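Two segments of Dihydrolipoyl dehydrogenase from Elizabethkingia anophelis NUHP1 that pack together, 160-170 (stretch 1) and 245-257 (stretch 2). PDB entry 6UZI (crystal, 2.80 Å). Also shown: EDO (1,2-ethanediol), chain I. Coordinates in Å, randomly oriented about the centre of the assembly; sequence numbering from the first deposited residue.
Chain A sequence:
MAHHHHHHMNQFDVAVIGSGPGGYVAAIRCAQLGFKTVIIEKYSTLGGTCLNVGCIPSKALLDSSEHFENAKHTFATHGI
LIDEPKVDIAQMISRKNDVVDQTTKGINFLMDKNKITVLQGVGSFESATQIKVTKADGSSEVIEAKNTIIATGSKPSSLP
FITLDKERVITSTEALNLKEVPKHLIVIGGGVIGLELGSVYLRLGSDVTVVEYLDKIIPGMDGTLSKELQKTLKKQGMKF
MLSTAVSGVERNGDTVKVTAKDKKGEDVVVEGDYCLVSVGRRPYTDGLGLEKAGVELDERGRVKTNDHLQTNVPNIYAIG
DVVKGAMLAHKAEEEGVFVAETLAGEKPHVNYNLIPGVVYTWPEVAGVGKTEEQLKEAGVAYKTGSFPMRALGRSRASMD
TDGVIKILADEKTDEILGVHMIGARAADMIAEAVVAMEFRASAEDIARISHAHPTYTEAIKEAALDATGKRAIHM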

# COMPACT_ATOMS: atom_id res chain seq x y z
N PRO A 160 16.76 35.35 5.25
CA PRO A 160 17.88 36.09 5.85
C PRO A 160 17.55 36.79 7.15
O PRO A 160 18.45 36.98 7.98
N PHE A 161 16.29 37.19 7.38
CA PHE A 161 15.96 37.96 8.57
C PHE A 161 15.62 37.08 9.77
O PHE A 161 15.32 37.62 10.84
N ILE A 162 15.61 35.76 9.60
CA ILE A 162 15.33 34.83 10.69
C ILE A 162 16.64 34.43 11.36
O ILE A 162 17.60 34.03 10.69
N THR A 163 16.67 34.51 12.69
CA THR A 163 17.82 34.09 13.48
C THR A 163 17.48 32.74 14.11
O THR A 163 16.77 32.67 15.11
N LEU A 164 17.98 31.67 13.50
CA LEU A 164 17.75 30.34 14.04
C LEU A 164 18.58 30.14 15.30
O LEU A 164 19.76 30.49 15.33
N ASP A 165 17.96 29.60 16.35
CA ASP A 165 18.64 29.41 17.62
C ASP A 165 18.70 27.96 18.08
O ASP A 165 19.19 27.71 19.19
N LYS A 166 18.22 27.01 17.28
CA LYS A 166 18.23 25.59 17.61
C LYS A 166 17.48 25.28 18.91
O LYS A 166 17.70 24.23 19.52
N GLU A 167 16.59 26.19 19.33
CA GLU A 167 15.77 25.97 20.51
C GLU A 167 14.30 26.16 20.17
O GLU A 167 13.53 25.19 20.13
N ARG A 168 13.90 27.39 19.89
CA ARG A 168 12.52 27.68 19.53
C ARG A 168 12.35 28.21 18.12
O ARG A 168 11.27 28.05 17.55
N VAL A 169 13.38 28.81 17.53
CA VAL A 169 13.37 29.19 16.12
C VAL A 169 14.26 28.21 15.37
O VAL A 169 15.48 28.38 15.31
N ILE A 170 13.64 27.16 14.81
CA ILE A 170 14.34 25.94 14.45
C ILE A 170 14.04 25.56 13.01
O ILE A 170 13.12 26.07 12.38
N ALA A 245 3.13 37.35 3.48
CA ALA A 245 4.56 37.61 3.36
C ALA A 245 5.11 37.96 4.73
O ALA A 245 4.84 39.04 5.26
N VAL A 246 5.89 37.03 5.30
CA VAL A 246 6.50 37.23 6.60
C VAL A 246 7.61 38.26 6.48
O VAL A 246 8.37 38.26 5.50
N SER A 247 7.70 39.15 7.46
CA SER A 247 8.75 40.14 7.52
C SER A 247 9.57 40.08 8.79
O SER A 247 10.60 40.78 8.88
N GLY A 248 9.18 39.28 9.77
CA GLY A 248 9.93 39.21 11.02
C GLY A 248 9.56 38.00 11.84
O GLY A 248 8.41 37.55 11.82
N VAL A 249 10.55 37.47 12.54
CA VAL A 249 10.39 36.37 13.49
C VAL A 249 11.22 36.68 14.73
O VAL A 249 12.46 36.61 14.68
N GLU A 250 10.56 37.05 15.83
CA GLU A 250 11.20 37.43 17.09
C GLU A 250 11.02 36.35 18.14
O GLU A 250 9.91 35.82 18.31
N ARG A 251 12.09 36.03 18.86
CA ARG A 251 12.01 35.18 20.04
C ARG A 251 12.02 36.06 21.29
O ARG A 251 12.96 36.83 21.50
N ASN A 252 10.97 35.95 22.10
CA ASN A 252 10.83 36.70 23.35
C ASN A 252 10.70 35.69 24.48
O ASN A 252 9.60 35.41 24.95
N GLY A 253 11.82 35.12 24.90
CA GLY A 253 11.76 34.14 25.96
C GLY A 253 11.14 32.85 25.47
O GLY A 253 11.71 32.19 24.59
N ASP A 254 9.98 32.49 26.00
CA ASP A 254 9.27 31.28 25.60
C ASP A 254 8.32 31.51 24.43
O ASP A 254 7.48 30.64 24.16
N THR A 255 8.43 32.62 23.73
CA THR A 255 7.46 32.96 22.71
C THR A 255 8.14 33.44 21.44
O THR A 255 9.15 34.15 21.49
N VAL A 256 7.58 33.04 20.30
CA VAL A 256 8.02 33.49 18.99
C VAL A 256 6.89 34.29 18.37
O VAL A 256 5.73 33.86 18.39
N LYS A 257 7.22 35.46 17.83
CA LYS A 257 6.25 36.35 17.21
C LYS A 257 6.58 36.49 15.73
O LYS A 257 7.67 36.95 15.37

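Side-chain packing of the stretch 160-170, loop as far as Arg168 and strand at Val169 and Ile170, against the strands of 245-257, which pair as a hairpin through backbone hydrogen bonds between Glu250 and Lys257 and between Asn252 and Thr255. The contact is apolar at the Phe161 end and charged around Arg251, and buries 602 Å² in all. Pro160 is out of reach. Phe161 points toward the strand with chi1 p (57°) and chi2 82°, which lays its ring along the backbone of Val246 to Val249: Ser247 C sits over one ring face, 3.7 Å from Phe161 CE1, and Phe161 CZ comes within 3.5 Å of Val246 O. Phe161 CE1 also meets Val246 CG1 at 3.9 Å, while the Ser247 side chain, chi1 p, turns away. Gly248 has no side chain, and its N lies 3.6 Å from Phe161 CE1. Water 1 ties the two backbones together here, donating to Phe161 O (3.0 Å) and accepting from Val249 N (2.8 Å). A 1,2-ethanediol, probably from the crystallisation liquor, takes a hydrogen bond from Val246 N to its O2 (3.1 Å) and places O1 near the plane of the Phe161 ring, at its edge. Ile162 (m, t) leaves CA sideways, yet its CG1 reaches Val249 CG2 at 3.9 Å; Val249 (t) points toward the loop. Thr163 and Leu164 make no contact.

Asp165, chi1 p, serves two purposes. Its OD2 accepts the backbone N atoms of Glu167 (2.8 Å), Arg168 (2.9 Å) and Val169 (2.9 Å), holding the turn, while its OD1 receives a salt-bridging hydrogen bond from Arg251 NH1 (3.1 Å). Lys166 turns away. Glu167 points toward the strands with chi1 between wells (-91°) and offers OE2 to the same Arg251 NH1 at 2.7 Å, so one guanidinium nitrogen bridges two carboxylates, both near the guanidinium plane. Arg251 (chi1 t) is steadied further by Arg251 NE donating to Gly253 O (2.8 Å). Arg168, m then t, crosses one face of that guanidinium, with Arg168 CD 3.5 Å from Arg251 NE. Its own NH2 lies 3.3 Å from Asp254 OD1, a salt bridge of charges only, because the oxygen stands over the guanidinium face and no N-H points at it. The nearby acids help offset the like charges of Arg168 NH2 and Arg251 NH2, 4.1 Å apart. Val169 (t) points toward the hairpin and closes the apolar layer: its CG2 touches Val256 CG2 at 4.0 Å and Val249 CG1 at 4.2 Å, linking the two strands. Ile170 is out of reach.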

# COMPACT_ATOMS: atom_id res chain seq x y z
CB PRO A 160 18.27 37.08 4.75
CG PRO A 160 17.84 36.38 3.47
CD PRO A 160 16.57 35.67 3.83
CB PHE A 161 14.77 38.90 8.31
CG PHE A 161 13.53 38.20 7.82
CD1 PHE A 161 12.67 37.60 8.72
CD2 PHE A 161 13.22 38.16 6.47
CE1 PHE A 161 11.53 36.96 8.29
CE2 PHE A 161 12.08 37.53 6.04
CZ PHE A 161 11.23 36.93 6.95
CB ILE A 162 14.58 33.59 10.18
CG1 ILE A 162 13.23 33.99 9.58
CG2 ILE A 162 14.37 32.60 11.31
CD1 ILE A 162 12.40 32.83 9.07
CB THR A 163 18.15 35.13 14.56
OG1 THR A 163 18.52 36.38 13.96
CG2 THR A 163 19.30 34.63 15.42
CB LEU A 164 18.10 29.28 13.00
CG LEU A 164 17.30 29.24 11.69
CD1 LEU A 164 18.08 28.49 10.63
CD2 LEU A 164 15.95 28.59 11.93
CB ASP A 165 17.98 30.27 18.71
CG ASP A 165 16.50 29.96 18.91
OD1 ASP A 165 15.77 30.86 19.39
OD2 ASP A 165 16.05 28.84 18.58
CB LYS A 166 19.67 25.04 17.70
CG LYS A 166 20.53 25.41 16.49
CD LYS A 166 21.44 24.28 16.05
CE LYS A 166 22.12 24.62 14.73
NZ LYS A 166 22.75 23.43 14.07
CB GLU A 167 16.17 26.91 21.64
CG GLU A 167 17.22 26.35 22.56
CD GLU A 167 17.94 27.42 23.35
OE1 GLU A 167 19.07 27.15 23.80
OE2 GLU A 167 17.38 28.53 23.51
CB ARG A 168 11.92 28.69 20.53
CG ARG A 168 12.08 28.25 21.98
CD ARG A 168 11.23 29.08 22.94
NE ARG A 168 10.14 28.27 23.46
CZ ARG A 168 10.17 27.60 24.61
NH1 ARG A 168 9.12 26.89 24.99
NH2 ARG A 168 11.26 27.64 25.38
CB VAL A 169 13.81 30.65 15.93
CG1 VAL A 169 13.84 31.00 14.45
CG2 VAL A 169 12.86 31.57 16.66
CB ILE A 170 13.96 24.78 15.38
CG1 ILE A 170 12.45 24.53 15.30
CG2 ILE A 170 14.36 25.09 16.80
CD1 ILE A 170 11.97 23.43 16.20
CB ALA A 245 4.82 38.74 2.36
CB VAL A 246 7.03 35.91 7.17
CG1 VAL A 246 7.73 36.14 8.50
CG2 VAL A 246 5.91 34.90 7.33
CB SER A 247 8.17 41.55 7.36
OG SER A 247 7.21 41.81 8.38
CB VAL A 249 10.81 35.02 12.90
CG1 VAL A 249 10.73 33.94 13.97
CG2 VAL A 249 9.97 34.66 11.68
CB GLU A 250 10.59 38.70 17.69
CG GLU A 250 10.69 39.99 16.91
CD GLU A 250 10.02 41.14 17.67
OE1 GLU A 250 9.38 40.89 18.72
OE2 GLU A 250 10.13 42.30 17.22
CB ARG A 251 13.17 34.18 20.10
CG ARG A 251 13.27 33.53 21.48
CD ARG A 251 13.80 32.11 21.44
NE ARG A 251 13.73 31.48 22.75
CZ ARG A 251 14.56 30.53 23.16
NH1 ARG A 251 15.53 30.11 22.36
NH2 ARG A 251 14.43 30.00 24.37
CB ASN A 252 9.64 37.65 23.29
CG ASN A 252 9.70 38.58 22.09
OD1 ASN A 252 10.59 39.42 21.99
ND2 ASN A 252 8.74 38.43 21.17
CB ASP A 254 8.47 30.72 26.79
CG ASP A 254 9.35 30.20 27.90
OD1 ASP A 254 10.55 29.92 27.66
OD2 ASP A 254 8.84 30.07 29.04
CB THR A 255 6.51 34.05 23.23
OG1 THR A 255 5.88 33.58 24.42
CG2 THR A 255 5.45 34.40 22.20
CB VAL A 256 8.42 32.31 18.09
CG1 VAL A 256 8.91 32.83 16.77
CG2 VAL A 256 9.49 31.46 18.78
CB LYS A 257 6.24 37.72 17.90
CG LYS A 257 5.14 38.65 17.42
CD LYS A 257 4.95 39.81 18.38
CE LYS A 257 5.13 41.14 17.68
NZ LYS A 257 4.64 42.24 18.55
C1 EDO I . 8.86 35.98 3.37
O1 EDO I . 9.94 36.30 2.48
C2 EDO I . 7.84 35.10 2.64
O2 EDO I . 6.85 34.60 3.56
O HOH W 1 12.95 38.83 12.31